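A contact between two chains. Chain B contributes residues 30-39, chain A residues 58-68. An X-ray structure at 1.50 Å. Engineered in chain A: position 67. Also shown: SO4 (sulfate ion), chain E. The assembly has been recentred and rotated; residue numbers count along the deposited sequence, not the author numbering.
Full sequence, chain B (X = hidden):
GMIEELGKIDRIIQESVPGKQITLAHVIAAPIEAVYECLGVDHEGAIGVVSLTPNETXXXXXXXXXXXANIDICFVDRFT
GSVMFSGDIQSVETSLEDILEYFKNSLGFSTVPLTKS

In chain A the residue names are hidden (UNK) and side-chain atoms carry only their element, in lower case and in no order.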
# COMPACT_ATOMS: atom_id res chain seq x y z
N ALA B 30 -11.83 29.76 -0.56
CA ALA B 30 -11.31 30.62 -1.63
C ALA B 30 -9.91 30.15 -1.99
O ALA B 30 -8.91 30.75 -1.61
CB ALA B 30 -11.34 32.07 -1.19
N PRO B 31 -9.80 29.04 -2.75
CA PRO B 31 -8.50 28.49 -3.10
C PRO B 31 -7.60 29.53 -3.79
O PRO B 31 -8.06 30.34 -4.60
CB PRO B 31 -8.81 27.35 -4.07
CG PRO B 31 -10.23 26.96 -3.72
CD PRO B 31 -10.90 28.24 -3.30
N ILE B 32 -6.31 29.39 -3.55
CA ILE B 32 -5.29 30.13 -4.34
C ILE B 32 -5.27 29.53 -5.76
O ILE B 32 -5.67 28.37 -5.95
CB ILE B 32 -3.92 30.07 -3.64
CG1 ILE B 32 -3.36 28.65 -3.65
CG2 ILE B 32 -3.99 30.64 -2.23
CD1 ILE B 32 -1.99 28.52 -3.07
N GLU B 33 -4.72 30.29 -6.70
CA GLU B 33 -4.65 29.90 -8.14
C GLU B 33 -3.99 28.53 -8.32
O GLU B 33 -4.54 27.70 -9.06
CB GLU B 33 -3.91 31.00 -8.90
CG GLU B 33 -4.72 32.28 -9.00
CD GLU B 33 -6.07 32.16 -9.69
OE1 GLU B 33 -7.10 32.07 -8.98
OE2 GLU B 33 -6.09 32.17 -10.94
N ALA B 34 -2.88 28.26 -7.62
CA ALA B 34 -2.11 27.00 -7.74
C ALA B 34 -2.99 25.78 -7.43
O ALA B 34 -2.77 24.70 -8.03
CB ALA B 34 -0.91 27.06 -6.83
N VAL B 35 -3.96 25.91 -6.52
CA VAL B 35 -4.83 24.78 -6.10
C VAL B 35 -5.85 24.50 -7.21
O VAL B 35 -6.15 23.31 -7.53
CB VAL B 35 -5.48 25.07 -4.74
CG1 VAL B 35 -6.68 24.19 -4.47
CG2 VAL B 35 -4.44 24.95 -3.64
N TYR B 36 -6.42 25.55 -7.77
CA TYR B 36 -7.33 25.36 -8.92
C TYR B 36 -6.53 24.68 -10.03
O TYR B 36 -7.01 23.72 -10.64
CB TYR B 36 -7.88 26.69 -9.39
CG TYR B 36 -8.88 27.40 -8.51
CD1 TYR B 36 -10.03 26.77 -8.07
CD2 TYR B 36 -8.72 28.74 -8.22
CE1 TYR B 36 -10.99 27.47 -7.35
CE2 TYR B 36 -9.67 29.46 -7.51
CZ TYR B 36 -10.80 28.81 -7.06
OH TYR B 36 -11.74 29.55 -6.41
N GLU B 37 -5.32 25.19 -10.25
CA GLU B 37 -4.41 24.73 -11.35
C GLU B 37 -4.12 23.23 -11.15
O GLU B 37 -4.26 22.46 -12.13
CB GLU B 37 -3.18 25.64 -11.43
CG GLU B 37 -2.46 25.62 -12.78
CD GLU B 37 -3.20 26.16 -14.01
OE1 GLU B 37 -4.05 27.08 -13.88
OE2 GLU B 37 -2.90 25.67 -15.13
N CYS B 38 -3.80 22.77 -9.93
CA CYS B 38 -3.46 21.33 -9.70
C CYS B 38 -4.68 20.43 -9.95
O CYS B 38 -4.47 19.27 -10.33
CB CYS B 38 -2.76 21.13 -8.36
SG CYS B 38 -3.87 20.62 -7.02
N LEU B 39 -5.93 20.91 -9.78
CA LEU B 39 -7.15 20.09 -10.01
C LEU B 39 -7.60 20.18 -11.47
O LEU B 39 -8.48 19.39 -11.86
CB LEU B 39 -8.28 20.54 -9.07
CG LEU B 39 -8.07 20.17 -7.61
CD1 LEU B 39 -9.10 20.86 -6.73
CD2 LEU B 39 -8.13 18.66 -7.42
N UNK A 58 -3.08 17.06 1.48
CA UNK A 58 -1.99 17.75 0.77
C UNK A 58 -2.51 19.03 0.12
O UNK A 58 -1.81 20.05 0.19
c UNK A 58 -1.38 16.82 -0.26
N UNK A 59 -3.69 19.00 -0.47
CA UNK A 59 -4.20 20.19 -1.19
C UNK A 59 -4.48 21.32 -0.18
O UNK A 59 -4.31 22.50 -0.54
c UNK A 59 -5.43 19.85 -2.07
c UNK A 59 -4.57 21.21 -4.04
c UNK A 59 -6.66 19.54 -1.26
c UNK A 59 -5.70 20.95 -3.09
N UNK A 60 -4.89 20.98 1.04
CA UNK A 60 -5.20 22.00 2.08
C UNK A 60 -3.88 22.65 2.49
O UNK A 60 -3.82 23.87 2.58
c UNK A 60 -6.12 22.32 4.41
c UNK A 60 -7.88 19.89 3.92
c UNK A 60 -5.93 21.35 3.26
c UNK A 60 -7.25 20.74 2.83
N UNK A 61 -2.85 21.85 2.73
CA UNK A 61 -1.53 22.39 3.12
C UNK A 61 -0.92 23.24 2.01
O UNK A 61 -0.36 24.29 2.32
c UNK A 61 -0.60 21.28 3.53
N UNK A 62 -1.04 22.83 0.76
CA UNK A 62 -0.52 23.60 -0.40
C UNK A 62 -1.22 24.96 -0.45
O UNK A 62 -0.55 25.98 -0.65
c UNK A 62 -0.76 22.84 -1.67
N UNK A 63 -2.53 24.98 -0.23
CA UNK A 63 -3.33 26.23 -0.26
C UNK A 63 -2.84 27.16 0.85
O UNK A 63 -2.62 28.36 0.61
o UNK A 63 -6.06 27.59 0.95
c UNK A 63 -5.64 27.16 -0.13
c UNK A 63 -4.80 25.91 -0.11
o UNK A 63 -5.84 27.68 -1.25
N UNK A 64 -2.65 26.65 2.05
CA UNK A 64 -2.17 27.49 3.19
C UNK A 64 -0.77 28.02 2.88
O UNK A 64 -0.51 29.22 3.07
c UNK A 64 -1.46 27.44 5.60
c UNK A 64 -3.68 26.39 4.92
c UNK A 64 -2.24 26.70 4.51
c UNK A 64 -3.78 25.42 6.04
N UNK A 65 0.14 27.17 2.40
CA UNK A 65 1.53 27.55 2.10
C UNK A 65 1.53 28.69 1.09
O UNK A 65 2.21 29.70 1.35
c UNK A 65 2.30 26.38 1.55
N UNK A 66 0.77 28.56 -0.00
CA UNK A 66 0.72 29.60 -1.06
C UNK A 66 0.10 30.90 -0.55
O UNK A 66 0.57 31.99 -0.96
N UNK A 67 -0.88 30.84 0.34
CA UNK A 67 -1.56 32.05 0.88
C UNK A 67 -0.73 32.71 1.99
O UNK A 67 -0.94 33.92 2.28
c UNK A 67 -2.93 31.69 1.39
N UNK A 68 0.14 31.96 2.66
CA UNK A 68 0.92 32.40 3.85
C UNK A 68 2.07 33.33 3.44
O UNK A 68 2.45 34.21 4.26
c UNK A 68 1.45 31.19 4.58
S SO4 E . -2.83 33.53 -5.68
O1 SO4 E . -4.12 32.93 -5.50
O2 SO4 E . -2.02 32.69 -6.53
O3 SO4 E . -2.99 34.82 -6.30
O4 SO4 E . -2.18 33.68 -4.40
O HOH W 1 -7.23 30.06 0.40

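Position 58, the first of this helical stretch, has a single side-chain carbon that touches nothing on chain B's stretch: Ala58(A).

Position 59 carries four carbons, forked at the first, with one arm two carbons long. They point toward chain B and reach the side chains of Val35(B) and Cys38(B). That is isoleucine, Ile59(A). Its CG1 lies 3.7 Å from Val35(B) CG1, and its CD1 comes within 3.1 Å of Cys38(B) SG, a very tight apolar contact.

Position 60 has the same forked set of four carbons, but its CB points away from chain B; it is Ile60(A), buried but not in this contact. Position 61, with one carbon out of reach, is Ala61(A).

At position 62 one carbon points toward chain B, its CB 4.7 Å from Val35(B) CG2. This is Ala62(A), and its contact is made by the backbone: its O lies 3.8 Å from Ile32(B) CD1.

Position 63 shows two carbons, the second carrying two oxygens, one of which reaches the backbone N of Ile32(B). It is Asp63(A). Its CB points sideways while the carboxylate comes nearer, and OD1 accepts a hydrogen bond from Ile32(B) N at 2.9 Å, nearly straight at 167°. OD2 takes a second bond from water 1 at 2.8 Å, and the same water donates to Ala30(B) O at 2.7 Å. On the same side chain, CB packs 3.7 Å from Val35(B) CG2.

Position 64, four carbons forked at the first with one longer arm, points away: Ile64(A). Position 65, one carbon set sideways, with its CB 6.7 Å from Ile32(B) CD1, is Ala65(A).

Position 66 has no side-chain atoms and is Gly66(A). Its CA sits 3.5 Å from Ile32(B) CD1; an ideal CB would fall 2.2 Å from that methyl, a clash.

Position 67 has one carbon, its CB 3.9 Å from Ile32(B) CG2. It is Ala67(A), an engineered substitution for lysine. Position 68, one carbon beyond reach, is Ala68(A).

The rule is a helix face spaced by three and four: 59, 62, 63, 66 and 67 meet chain B, while the intervening positions do not. The two helices run at 146°, closer to antiparallel than parallel, with axes 9.3 Å apart at their nearest. Ile32(B), at the N-cap position, lays its CD1 over the bare glycine, as its backbone N is held by the aspartate. One direct hydrogen bond and one bridging water thus anchor the loop before the helix, and close-fitting side chains fill the rest.

Chain A 58-68: AIIAADIAGAA
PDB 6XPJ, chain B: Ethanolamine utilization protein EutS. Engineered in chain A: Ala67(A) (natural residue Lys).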